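Local coordinates for protein probable zinc protease PqqL (Escherichia coli, PDB 6OFT) that probably acts as a zinc-dependent endopeptidase of the M16 family in the periplasm, this chain being the first half of the full-length protein, at residues 274-279 and 408-412; 281-285 and 358-362; 285-290 and 354-358; 289-294 and 465-469. All coordinates share one frame; numbering follows the deposited sequence.

Contact 1: residues 274-279 and 408-412; sequences FIEQAE and LWQQI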
loop_
_atom_site.group_PDB
_atom_site.type_symbol
_atom_site.label_atom_id
_atom_site.label_comp_id
_atom_site.label_asym_id
_atom_site.label_seq_id
_atom_site.Cartn_x
_atom_site.Cartn_y
_atom_site.Cartn_z
ATOM N N PHE A 274 15.548 -8.603 5.395
ATOM C CA PHE A 274 14.450 -9.397 5.956
ATOM C C PHE A 274 14.427 -9.166 7.484
ATOM O O PHE A 274 13.354 -8.989 8.050
ATOM C CB PHE A 274 14.624 -10.905 5.648
ATOM C CG PHE A 274 13.516 -11.798 6.175
ATOM C CD1 PHE A 274 13.559 -12.301 7.473
ATOM C CD2 PHE A 274 12.431 -12.133 5.374
ATOM C CE1 PHE A 274 12.534 -13.124 7.960
ATOM C CE2 PHE A 274 11.399 -12.946 5.867
ATOM C CZ PHE A 274 11.461 -13.442 7.153
ATOM N N ILE A 275 15.612 -9.165 8.132
ATOM C CA ILE A 275 15.770 -8.962 9.575
ATOM C C ILE A 275 15.360 -7.542 9.965
ATOM O O ILE A 275 14.645 -7.381 10.951
ATOM C CB ILE A 275 17.202 -9.330 10.078
ATOM C CG1 ILE A 275 17.463 -10.847 9.972
ATOM C CG2 ILE A 275 17.441 -8.830 11.523
ATOM C CD1 ILE A 275 18.946 -11.226 9.876
ATOM N N GLU A 276 15.823 -6.524 9.210
ATOM C CA GLU A 276 15.499 -5.109 9.454
ATOM C C GLU A 276 13.986 -4.891 9.470
ATOM O O GLU A 276 13.479 -4.254 10.394
ATOM C CB GLU A 276 16.187 -4.200 8.422
ATOM C CG GLU A 276 15.783 -2.729 8.491
ATOM C CD GLU A 276 16.858 -1.743 8.909
ATOM O OE1 GLU A 276 18.036 -1.943 8.535
ATOM O OE2 GLU A 276 16.516 -0.755 9.599
ATOM N N GLN A 277 13.266 -5.440 8.474
ATOM C CA GLN A 277 11.806 -5.296 8.381
ATOM C C GLN A 277 11.138 -6.034 9.528
ATOM O O GLN A 277 10.174 -5.521 10.094
ATOM C CB GLN A 277 11.278 -5.807 7.019
ATOM C CG GLN A 277 9.782 -5.497 6.731
ATOM C CD GLN A 277 8.759 -6.450 7.345
ATOM O OE1 GLN A 277 9.078 -7.531 7.848
ATOM N NE2 GLN A 277 7.481 -6.072 7.307
ATOM N N ALA A 278 11.625 -7.247 9.852
ATOM C CA ALA A 278 11.074 -8.063 10.941
ATOM C C ALA A 278 11.219 -7.364 12.308
ATOM O O ALA A 278 10.345 -7.504 13.155
ATOM C CB ALA A 278 11.745 -9.429 10.973
ATOM N N GLU A 279 12.308 -6.616 12.512
ATOM C CA GLU A 279 12.530 -5.874 13.759
ATOM C C GLU A 279 11.545 -4.708 13.909
ATOM O O GLU A 279 11.036 -4.518 15.008
ATOM C CB GLU A 279 13.983 -5.405 13.896
ATOM C CG GLU A 279 14.931 -6.557 14.202
ATOM C CD GLU A 279 16.334 -6.175 14.628
ATOM O OE1 GLU A 279 16.830 -5.119 14.181
ATOM O OE2 GLU A 279 16.950 -6.949 15.393
ATOM N N LEU A 408 16.136 -16.713 10.592
ATOM C CA LEU A 408 16.617 -15.334 10.730
ATOM C C LEU A 408 16.150 -14.614 11.999
ATOM O O LEU A 408 16.880 -13.741 12.485
ATOM C CB LEU A 408 16.307 -14.488 9.487
ATOM C CG LEU A 408 16.985 -14.952 8.182
ATOM C CD1 LEU A 408 16.576 -14.070 7.028
ATOM C CD2 LEU A 408 18.524 -14.985 8.312
ATOM N N TRP A 409 14.965 -14.967 12.546
ATOM C CA TRP A 409 14.471 -14.312 13.763
ATOM C C TRP A 409 15.322 -14.620 14.996
ATOM O O TRP A 409 15.199 -13.903 15.982
ATOM C CB TRP A 409 12.992 -14.623 14.045
ATOM C CG TRP A 409 11.987 -14.024 13.102
ATOM C CD1 TRP A 409 12.211 -13.082 12.143
ATOM C CD2 TRP A 409 10.579 -14.302 13.070
ATOM N NE1 TRP A 409 11.033 -12.755 11.515
ATOM C CE2 TRP A 409 10.015 -13.492 12.059
ATOM C CE3 TRP A 409 9.735 -15.159 13.802
ATOM C CZ2 TRP A 409 8.650 -13.522 11.749
ATOM C CZ3 TRP A 409 8.382 -15.183 13.497
ATOM C CH2 TRP A 409 7.855 -14.381 12.475
ATOM N N GLN A 410 16.228 -15.628 14.940
ATOM C CA GLN A 410 17.093 -15.917 16.092
ATOM C C GLN A 410 18.188 -14.828 16.250
ATOM O O GLN A 410 18.795 -14.703 17.314
ATOM C CB GLN A 410 17.635 -17.363 16.087
ATOM C CG GLN A 410 18.579 -17.737 14.950
ATOM C CD GLN A 410 18.567 -19.217 14.607
ATOM O OE1 GLN A 410 17.516 -19.853 14.431
ATOM N NE2 GLN A 410 19.745 -19.793 14.458
ATOM N N GLN A 411 18.346 -13.975 15.225
ATOM C CA GLN A 411 19.231 -12.807 15.256
ATOM C C GLN A 411 18.510 -11.601 15.915
ATOM O O GLN A 411 19.144 -10.582 16.199
ATOM C CB GLN A 411 19.686 -12.443 13.829
ATOM C CG GLN A 411 20.816 -13.339 13.358
ATOM C CD GLN A 411 21.173 -13.073 11.935
ATOM O OE1 GLN A 411 21.774 -12.050 11.606
ATOM N NE2 GLN A 411 20.802 -13.988 11.057
ATOM N N ILE A 412 17.187 -11.714 16.135
ATOM C CA ILE A 412 16.389 -10.653 16.774
ATOM C C ILE A 412 16.343 -10.919 18.269
ATOM O O ILE A 412 15.845 -11.959 18.698
ATOM C CB ILE A 412 14.983 -10.521 16.130
ATOM C CG1 ILE A 412 15.119 -10.259 14.603
ATOM C CG2 ILE A 412 14.131 -9.425 16.843
ATOM C CD1 ILE A 412 13.849 -10.418 13.816
#
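Phe274, Ile275, Ala278 and Glu279, one side of helix 271-296, meet Leu408, Trp409, Gln411 and Ile412 at the 3-10 turn joining helix 398-408 to helix 414-425. The contact is a helix-to-turn packing in the second alpha/beta domain of this M16 half, where helices accompany a five-stranded mixed sheet. Apolar contacts carry most of it. With chi1 at -179° the Phe274 ring is carried toward the turn and onto Leu408, Phe274 CD1 lying 3.5 Å from Leu408 CD1. Ile275 crosses Leu408 at about a right angle, with Ile275 CG1 3.9 Å from Leu408 CB. Farther along, Ile412 slides past the aliphatic part of Glu279 in the opposite direction, its CG1 3.7 Å from Glu279 CG, while its CD1 reaches Ala278 CB. The aromatic pair is loose: the Phe274 ring and the five-membered ring of Trp409 lie 28° from parallel, but are slid so far apart that they hardly overlap, with centroids 5.9 Å from each other. The short Ala278 side chain lets the indole come close, Trp409 NE1 standing 3.4 Å from Ala278 CB. No hydrogen bond links the two segments. The carboxylate of Glu279 instead bonds through OE2 to Ser416 OG of helix 414-425, and the carbonyls of Trp409 and Ile412 both accept from Lys359 NZ of helix 352-371. On the exposed flank the Gln411 amide meets the end of Ile275: Ile275 CD1 is almost equally distant from Gln411 CD, OE1 and NE2, with OE1 the nearest at 3.4 Å.

Contact 2: residues 281-285 and 358-362; sequences SMLVQ and VKSTR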
loop_
_atom_site.group_PDB
_atom_site.type_symbol
_atom_site.label_atom_id
_atom_site.label_comp_id
_atom_site.label_asym_id
_atom_site.label_seq_id
_atom_site.Cartn_x
_atom_site.Cartn_y
_atom_site.Cartn_z
ATOM N N SER A 281 8.531 -4.548 12.487
ATOM C CA SER A 281 7.262 -5.266 12.592
ATOM C C SER A 281 7.059 -5.807 14.008
ATOM O O SER A 281 5.947 -5.750 14.533
ATOM C CB SER A 281 7.229 -6.413 11.586
ATOM O OG SER A 281 6.050 -7.188 11.722
ATOM N N MET A 282 8.136 -6.327 14.622
ATOM C CA MET A 282 8.078 -6.860 15.977
ATOM C C MET A 282 7.946 -5.775 17.016
ATOM O O MET A 282 7.172 -5.965 17.943
ATOM C CB MET A 282 9.236 -7.794 16.270
ATOM C CG MET A 282 8.937 -9.178 15.757
ATOM S SD MET A 282 10.258 -10.312 16.076
ATOM C CE MET A 282 9.767 -11.622 15.033
ATOM N N LEU A 283 8.628 -4.615 16.829
ATOM C CA LEU A 283 8.508 -3.465 17.738
ATOM C C LEU A 283 7.065 -2.978 17.769
ATOM O O LEU A 283 6.534 -2.712 18.846
ATOM C CB LEU A 283 9.454 -2.320 17.345
ATOM C CG LEU A 283 10.916 -2.430 17.794
ATOM C CD1 LEU A 283 11.717 -1.280 17.265
ATOM C CD2 LEU A 283 11.053 -2.478 19.329
ATOM N N VAL A 284 6.424 -2.925 16.581
ATOM C CA VAL A 284 5.028 -2.529 16.356
ATOM C C VAL A 284 4.110 -3.532 17.069
ATOM O O VAL A 284 3.271 -3.120 17.880
ATOM C CB VAL A 284 4.740 -2.382 14.820
ATOM C CG1 VAL A 284 3.262 -2.555 14.475
ATOM C CG2 VAL A 284 5.271 -1.059 14.278
ATOM N N GLN A 285 4.313 -4.842 16.823
ATOM C CA GLN A 285 3.509 -5.886 17.454
ATOM C C GLN A 285 3.643 -5.906 18.981
ATOM O O GLN A 285 2.634 -6.059 19.668
ATOM C CB GLN A 285 3.807 -7.281 16.878
ATOM C CG GLN A 285 2.861 -8.357 17.457
ATOM C CD GLN A 285 2.891 -9.680 16.740
ATOM O OE1 GLN A 285 3.457 -9.815 15.650
ATOM N NE2 GLN A 285 2.262 -10.688 17.342
ATOM N N VAL A 358 5.790 -13.367 20.946
ATOM C CA VAL A 358 5.547 -12.774 19.618
ATOM C C VAL A 358 6.053 -13.734 18.519
ATOM O O VAL A 358 5.289 -14.074 17.620
ATOM C CB VAL A 358 6.078 -11.320 19.504
ATOM C CG1 VAL A 358 6.436 -10.939 18.059
ATOM C CG2 VAL A 358 5.052 -10.345 20.061
ATOM N N LYS A 359 7.299 -14.237 18.657
ATOM C CA LYS A 359 7.913 -15.191 17.738
ATOM C C LYS A 359 7.111 -16.505 17.612
ATOM O O LYS A 359 6.731 -16.866 16.495
ATOM C CB LYS A 359 9.360 -15.481 18.144
ATOM C CG LYS A 359 10.307 -14.306 17.917
ATOM C CD LYS A 359 11.691 -14.697 18.359
ATOM C CE LYS A 359 12.692 -13.600 18.130
ATOM N NZ LYS A 359 14.045 -14.052 18.536
ATOM N N SER A 360 6.842 -17.196 18.737
ATOM C CA SER A 360 6.091 -18.458 18.749
ATOM C C SER A 360 4.678 -18.365 18.155
ATOM O O SER A 360 4.275 -19.296 17.453
ATOM C CB SER A 360 6.044 -19.067 20.150
ATOM O OG SER A 360 5.205 -18.340 21.030
ATOM N N THR A 361 3.935 -17.270 18.417
ATOM C CA THR A 361 2.571 -17.098 17.878
ATOM C C THR A 361 2.576 -16.772 16.379
ATOM O O THR A 361 1.645 -17.158 15.663
ATOM C CB THR A 361 1.759 -16.066 18.674
ATOM O OG1 THR A 361 2.450 -14.818 18.670
ATOM C CG2 THR A 361 1.460 -16.522 20.089
ATOM N N ARG A 362 3.622 -16.055 15.912
ATOM C CA ARG A 362 3.811 -15.721 14.500
ATOM C C ARG A 362 4.231 -16.973 13.741
ATOM O O ARG A 362 3.680 -17.238 12.679
ATOM C CB ARG A 362 4.834 -14.587 14.319
ATOM C CG ARG A 362 4.252 -13.203 14.508
ATOM C CD ARG A 362 5.334 -12.177 14.748
ATOM N NE ARG A 362 5.957 -11.743 13.504
ATOM C CZ ARG A 362 6.025 -10.485 13.083
ATOM N NH1 ARG A 362 5.514 -9.500 13.817
ATOM N NH2 ARG A 362 6.613 -10.199 11.935
#
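The Arg362 guanidinium has Met282 CG over one face, 3.9 Å above the plane and offset toward the rim, and two oxygens at its edge. Ser281 OG lies almost exactly in the plane and is gripped end-on by both terminal nitrogens, at 3.2 Å from Arg362 NH1 and 3.1 Å from Arg362 NH2. NH1 spends its other N-H on Gln285 OE1, the shortest of the three bonds at 2.8 Å; that oxygen is tilted out of the guanidinium plane by 20°, and the amide of Gln285 itself lies nearly coplanar with the guanidinium. A bend at chi3 (81°) turns the end of the arginine toward this pair of oxygens. Met282 and Val358 form the apolar part beside this polar group. They cross obliquely, with Met282 CG 3.8 Å from Val358 CG1, and the methyl Met282 CE reaches Lys359 CG at 4.0 Å. The Gln285 amide merely packs on Val358, coming from the opposite direction, with Gln285 NE2 3.9 Å from Val358 CG2. Arg362, Gln285 and Met282 span much of the gap between helices 271-296 and 352-371 of the M16 domain, whose local axes cross at 103° and approach no closer than 11.7 Å. Trp409, from the turn after helix 398-408, packs on both Met282 and Arg362. Three bonds thus fix the rotation of the guanidinium, yet within the two segments its positive charge meets neutral dipoles alone, from a hydroxyl and an amide; the charged group serves here as a multiple hydrogen-bond donor, and not as half of an ion pair.

Contact 3: residues 285-290 and 354-358; sequences QLFNQR and ELDDV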
loop_
_atom_site.group_PDB
_atom_site.type_symbol
_atom_site.label_atom_id
_atom_site.label_comp_id
_atom_site.label_asym_id
_atom_site.label_seq_id
_atom_site.Cartn_x
_atom_site.Cartn_y
_atom_site.Cartn_z
ATOM N N GLN A 285 4.313 -4.842 16.823
ATOM C CA GLN A 285 3.509 -5.886 17.454
ATOM C C GLN A 285 3.643 -5.906 18.981
ATOM O O GLN A 285 2.634 -6.059 19.668
ATOM C CB GLN A 285 3.807 -7.281 16.878
ATOM C CG GLN A 285 2.861 -8.357 17.457
ATOM C CD GLN A 285 2.891 -9.680 16.740
ATOM O OE1 GLN A 285 3.457 -9.815 15.650
ATOM N NE2 GLN A 285 2.262 -10.688 17.342
ATOM N N LEU A 286 4.870 -5.755 19.505
ATOM C CA LEU A 286 5.116 -5.770 20.947
ATOM C C LEU A 286 4.383 -4.622 21.648
ATOM O O LEU A 286 3.781 -4.842 22.701
ATOM C CB LEU A 286 6.617 -5.757 21.238
ATOM C CG LEU A 286 7.369 -7.082 21.030
ATOM C CD1 LEU A 286 8.837 -6.828 20.821
ATOM C CD2 LEU A 286 7.177 -8.030 22.206
ATOM N N PHE A 287 4.371 -3.420 21.021
ATOM C CA PHE A 287 3.647 -2.254 21.526
ATOM C C PHE A 287 2.151 -2.608 21.622
ATOM O O PHE A 287 1.543 -2.405 22.668
ATOM C CB PHE A 287 3.848 -1.045 20.591
ATOM C CG PHE A 287 3.151 0.206 21.073
ATOM C CD1 PHE A 287 1.810 0.441 20.764
ATOM C CD2 PHE A 287 3.829 1.147 21.837
ATOM C CE1 PHE A 287 1.169 1.601 21.202
ATOM C CE2 PHE A 287 3.180 2.303 22.285
ATOM C CZ PHE A 287 1.858 2.520 21.961
ATOM N N ASN A 288 1.579 -3.139 20.515
ATOM C CA ASN A 288 0.180 -3.567 20.384
ATOM C C ASN A 288 -0.188 -4.580 21.446
ATOM O O ASN A 288 -1.230 -4.438 22.084
ATOM C CB ASN A 288 -0.084 -4.144 18.976
ATOM C CG ASN A 288 -0.078 -3.082 17.910
ATOM O OD1 ASN A 288 -0.155 -1.903 18.224
ATOM N ND2 ASN A 288 0.009 -3.465 16.630
ATOM N N GLN A 289 0.674 -5.603 21.620
ATOM C CA GLN A 289 0.548 -6.685 22.600
ATOM C C GLN A 289 0.443 -6.091 24.008
ATOM O O GLN A 289 -0.564 -6.323 24.672
ATOM C CB GLN A 289 1.738 -7.671 22.464
ATOM C CG GLN A 289 1.773 -8.814 23.482
ATOM C CD GLN A 289 2.770 -9.894 23.116
ATOM O OE1 GLN A 289 3.888 -9.953 23.642
ATOM N NE2 GLN A 289 2.376 -10.791 22.219
ATOM N N ARG A 290 1.422 -5.253 24.420
ATOM C CA ARG A 290 1.416 -4.629 25.746
ATOM C C ARG A 290 0.172 -3.801 26.009
ATOM O O ARG A 290 -0.452 -4.002 27.042
ATOM C CB ARG A 290 2.687 -3.820 26.025
ATOM C CG ARG A 290 2.959 -3.762 27.523
ATOM C CD ARG A 290 4.216 -3.025 27.857
ATOM N NE ARG A 290 5.394 -3.877 27.734
ATOM C CZ ARG A 290 6.631 -3.440 27.916
ATOM N NH1 ARG A 290 6.852 -2.176 28.249
ATOM N NH2 ARG A 290 7.657 -4.263 27.772
ATOM N N GLU A 354 8.135 -11.781 26.479
ATOM C CA GLU A 354 7.297 -10.991 25.582
ATOM C C GLU A 354 7.706 -11.212 24.116
ATOM O O GLU A 354 6.838 -11.378 23.255
ATOM C CB GLU A 354 7.424 -9.508 25.918
ATOM C CG GLU A 354 6.471 -8.977 26.973
ATOM C CD GLU A 354 6.621 -7.477 27.133
ATOM O OE1 GLU A 354 5.632 -6.746 26.907
ATOM O OE2 GLU A 354 7.746 -7.031 27.454
ATOM N N LEU A 355 9.033 -11.208 23.842
ATOM C CA LEU A 355 9.594 -11.442 22.504
ATOM C C LEU A 355 9.387 -12.906 22.082
ATOM O O LEU A 355 8.988 -13.151 20.942
ATOM C CB LEU A 355 11.088 -11.034 22.433
ATOM C CG LEU A 355 11.785 -11.199 21.052
ATOM C CD1 LEU A 355 11.036 -10.429 19.923
ATOM C CD2 LEU A 355 13.244 -10.768 21.122
ATOM N N ASP A 356 9.622 -13.863 23.008
ATOM C CA ASP A 356 9.409 -15.298 22.781
ATOM C C ASP A 356 7.954 -15.607 22.436
ATOM O O ASP A 356 7.712 -16.469 21.597
ATOM C CB ASP A 356 9.855 -16.148 23.989
ATOM C CG ASP A 356 11.350 -16.383 24.125
ATOM O OD1 ASP A 356 12.079 -16.211 23.117
ATOM O OD2 ASP A 356 11.792 -16.744 25.237
ATOM N N ASP A 357 6.990 -14.898 23.055
ATOM C CA ASP A 357 5.574 -15.085 22.725
ATOM C C ASP A 357 5.224 -14.516 21.335
ATOM O O ASP A 357 4.442 -15.129 20.627
ATOM C CB ASP A 357 4.658 -14.494 23.798
ATOM C CG ASP A 357 3.184 -14.778 23.550
ATOM O OD1 ASP A 357 2.789 -15.970 23.595
ATOM O OD2 ASP A 357 2.431 -13.816 23.307
ATOM N N VAL A 358 5.790 -13.367 20.946
ATOM C CA VAL A 358 5.547 -12.774 19.618
ATOM C C VAL A 358 6.053 -13.734 18.519
ATOM O O VAL A 358 5.289 -14.074 17.620
ATOM C CB VAL A 358 6.078 -11.320 19.504
ATOM C CG1 VAL A 358 6.436 -10.939 18.059
ATOM C CG2 VAL A 358 5.052 -10.345 20.061
#
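Arg290 meets Glu354 side-on, the two chains crossing at about a right angle while their flat ends lie nearly coplanar, 15° apart. In this two-pronged salt bridge Arg290 NE donates to Glu354 OE1 at 3.0 Å and Arg290 NH2 to Glu354 OE2 at 2.8 Å, each oxygen using its syn lone pair. The arginine's bend at chi3 (-83°) swings the guanidinium round to present this edge. Arg290 NH2 also bonds Gly349 O, and Glu354 OE2 accepts from Ser351 N, so the bridge ties down the turn leading into helix 352-371. A methionine in place of Arg290 would probably leave the buried Glu354 carboxylate without its countercharge and Gly349 O without this donor. Leu286 points a methyl at the backbone, CD2 lying 3.5 Å from Glu354 O, and crosses Val358 obliquely. Gln289 reaches out extended, its amide turned well off the Asp357 carboxylate plane, with NE2 3.2 Å from Asp357 OD2 and 3.5 Å from Val358 CG2. The local axes of 285-290 and 354-358 cross at 106°; Leu286 and Leu355 both lean on Leu417 of helix 414-425, while Phe287, pointing away, packs on helix 331-348 and Ala308 of strand 303-314.

Contact 4: residues 289-294 and 465-469; sequences QRLQER and AYVFP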
loop_
_atom_site.group_PDB
_atom_site.type_symbol
_atom_site.label_atom_id
_atom_site.label_comp_id
_atom_site.label_asym_id
_atom_site.label_seq_id
_atom_site.Cartn_x
_atom_site.Cartn_y
_atom_site.Cartn_z
ATOM N N GLN A 289 0.674 -5.603 21.620
ATOM C CA GLN A 289 0.548 -6.685 22.600
ATOM C C GLN A 289 0.443 -6.091 24.008
ATOM O O GLN A 289 -0.564 -6.323 24.672
ATOM C CB GLN A 289 1.738 -7.671 22.464
ATOM C CG GLN A 289 1.773 -8.814 23.482
ATOM C CD GLN A 289 2.770 -9.894 23.116
ATOM O OE1 GLN A 289 3.888 -9.953 23.642
ATOM N NE2 GLN A 289 2.376 -10.791 22.219
ATOM N N ARG A 290 1.422 -5.253 24.420
ATOM C CA ARG A 290 1.416 -4.629 25.746
ATOM C C ARG A 290 0.172 -3.801 26.009
ATOM O O ARG A 290 -0.452 -4.002 27.042
ATOM C CB ARG A 290 2.687 -3.820 26.025
ATOM C CG ARG A 290 2.959 -3.762 27.523
ATOM C CD ARG A 290 4.216 -3.025 27.857
ATOM N NE ARG A 290 5.394 -3.877 27.734
ATOM C CZ ARG A 290 6.631 -3.440 27.916
ATOM N NH1 ARG A 290 6.852 -2.176 28.249
ATOM N NH2 ARG A 290 7.657 -4.263 27.772
ATOM N N LEU A 291 -0.229 -2.925 25.064
ATOM C CA LEU A 291 -1.436 -2.108 25.215
ATOM C C LEU A 291 -2.702 -2.961 25.383
ATOM O O LEU A 291 -3.515 -2.666 26.266
ATOM C CB LEU A 291 -1.592 -1.115 24.046
ATOM C CG LEU A 291 -2.707 -0.064 24.189
ATOM C CD1 LEU A 291 -2.448 0.888 25.359
ATOM C CD2 LEU A 291 -2.869 0.726 22.913
ATOM N N GLN A 292 -2.857 -4.016 24.554
ATOM C CA GLN A 292 -4.003 -4.925 24.611
ATOM C C GLN A 292 -4.047 -5.731 25.905
ATOM O O GLN A 292 -5.141 -6.005 26.399
ATOM C CB GLN A 292 -4.056 -5.856 23.392
ATOM C CG GLN A 292 -4.589 -5.189 22.122
ATOM C CD GLN A 292 -5.975 -4.594 22.290
ATOM O OE1 GLN A 292 -6.159 -3.370 22.240
ATOM N NE2 GLN A 292 -6.977 -5.445 22.502
ATOM N N GLU A 293 -2.868 -6.090 26.458
ATOM C CA GLU A 293 -2.733 -6.836 27.715
ATOM C C GLU A 293 -3.166 -5.947 28.881
ATOM O O GLU A 293 -3.851 -6.424 29.789
ATOM C CB GLU A 293 -1.279 -7.300 27.924
ATOM C CG GLU A 293 -0.810 -8.445 27.038
ATOM C CD GLU A 293 0.695 -8.681 26.979
ATOM O OE1 GLU A 293 1.475 -7.722 27.188
ATOM O OE2 GLU A 293 1.095 -9.837 26.710
ATOM N N ARG A 294 -2.771 -4.649 28.847
ATOM C CA ARG A 294 -3.127 -3.654 29.860
ATOM C C ARG A 294 -4.626 -3.330 29.826
ATOM O O ARG A 294 -5.236 -3.180 30.886
ATOM C CB ARG A 294 -2.278 -2.382 29.713
ATOM C CG ARG A 294 -0.817 -2.572 30.118
ATOM C CD ARG A 294 -0.091 -1.254 30.288
ATOM N NE ARG A 294 0.976 -1.366 31.282
ATOM C CZ ARG A 294 2.258 -1.088 31.056
ATOM N NH1 ARG A 294 3.154 -1.231 32.023
ATOM N NH2 ARG A 294 2.652 -0.652 29.862
ATOM N N ALA A 465 8.992 -1.963 35.462
ATOM C CA ALA A 465 9.111 -2.871 34.328
ATOM C C ALA A 465 7.829 -3.656 34.168
ATOM O O ALA A 465 7.234 -4.083 35.160
ATOM C CB ALA A 465 10.277 -3.824 34.533
ATOM N N TYR A 466 7.379 -3.807 32.927
ATOM C CA TYR A 466 6.172 -4.564 32.650
ATOM C C TYR A 466 6.471 -6.061 32.745
ATOM O O TYR A 466 7.507 -6.524 32.264
ATOM C CB TYR A 466 5.600 -4.201 31.271
ATOM C CG TYR A 466 4.401 -5.038 30.886
ATOM C CD1 TYR A 466 3.128 -4.721 31.348
ATOM C CD2 TYR A 466 4.546 -6.174 30.096
ATOM C CE1 TYR A 466 2.026 -5.507 31.023
ATOM C CE2 TYR A 466 3.452 -6.965 29.761
ATOM C CZ TYR A 466 2.192 -6.621 30.217
ATOM O OH TYR A 466 1.123 -7.405 29.869
ATOM N N VAL A 467 5.552 -6.817 33.359
ATOM C CA VAL A 467 5.709 -8.261 33.491
ATOM C C VAL A 467 4.678 -8.985 32.628
ATOM O O VAL A 467 3.471 -8.790 32.803
ATOM C CB VAL A 467 5.738 -8.752 34.964
ATOM C CG1 VAL A 467 5.883 -10.271 35.040
ATOM C CG2 VAL A 467 6.859 -8.074 35.747
ATOM N N PHE A 468 5.172 -9.809 31.683
ATOM C CA PHE A 468 4.349 -10.621 30.788
ATOM C C PHE A 468 3.553 -11.647 31.629
ATOM O O PHE A 468 4.153 -12.311 32.481
ATOM C CB PHE A 468 5.234 -11.321 29.739
ATOM C CG PHE A 468 4.497 -12.164 28.723
ATOM C CD1 PHE A 468 3.789 -11.571 27.684
ATOM C CD2 PHE A 468 4.537 -13.551 28.789
ATOM C CE1 PHE A 468 3.117 -12.352 26.741
ATOM C CE2 PHE A 468 3.866 -14.332 27.845
ATOM C CZ PHE A 468 3.154 -13.726 26.833
ATOM N N PRO A 469 2.206 -11.739 31.464
ATOM C CA PRO A 469 1.426 -12.684 32.289
ATOM C C PRO A 469 1.598 -14.143 31.870
ATOM O O PRO A 469 1.652 -14.454 30.681
ATOM C CB PRO A 469 -0.026 -12.208 32.112
ATOM C CG PRO A 469 0.046 -10.935 31.294
ATOM C CD PRO A 469 1.329 -11.001 30.537
#
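Tyr466 OH gives a weak hydrogen bond to Glu293 OE1, 2.7 Å away, the carboxylate turned 23° from the plane of the ring. Glu293 reaches it with an extended chain, and its other oxygen, OE2, comes within 3.2 Å of CE1 of Phe468. The Tyr466 ring also lies along Arg290, the two side chains sliding past each other in opposite directions. Arg290 CG stands squarely over the ring face in a CH-pi contact, 3.7 Å from the centroid and 4° off the normal. Farther out the relation is reversed: Tyr466 CB sits over the centre of the Arg290 guanidinium, and the tyrosine packs on both Arg290 and its salt-bridge partner Glu354. Residues 465-469, without regular helix or strand, close the modelled chain after helix 448-459; in the full-length protein they probably lead on toward the second half, consistent with the linker between halves of other long M16 proteases. With chi1 at 176°, which sets CG opposite the backbone N, the Tyr466 ring turns in against helix 271-296. An alanine at Tyr466 is likely to uncover the aliphatic chain of Arg290 and deprive Glu293 OE1 of its phenol donor. Arg294 approaches the ring at its edge, NH1 lying 3.6 Å from Tyr466 CD1, with that carbon over one face of the steeply turned guanidinium. Near the chain end, Pro469 CD lies 4.0 Å from Glu293 OE2.

All four contacts are strung along helix 271-296, with its partners running from the turn after helix 398-408 to the chain end. Contacts 2 and 3 form one helix-helix interface, with centres about 6 Å apart and Gln285 and Val358 in common. Contact 1 adjoins contact 2, centres about 10 Å apart, where Lys359 NZ lies 2.8 Å from Ile412 O and Trp409 CH2 lies 3.4 Å from Arg362 NE. Contact 4 shares Gln289 and Arg290 with contact 3, about 8 Å between centres; there Glu354 OE1 approaches Tyr466 CD2 to 3.4 Å. Contacts 1 and 4, about 22 Å between centres, do not touch. None reaches the predicted zinc site of His54, His58 and Glu134.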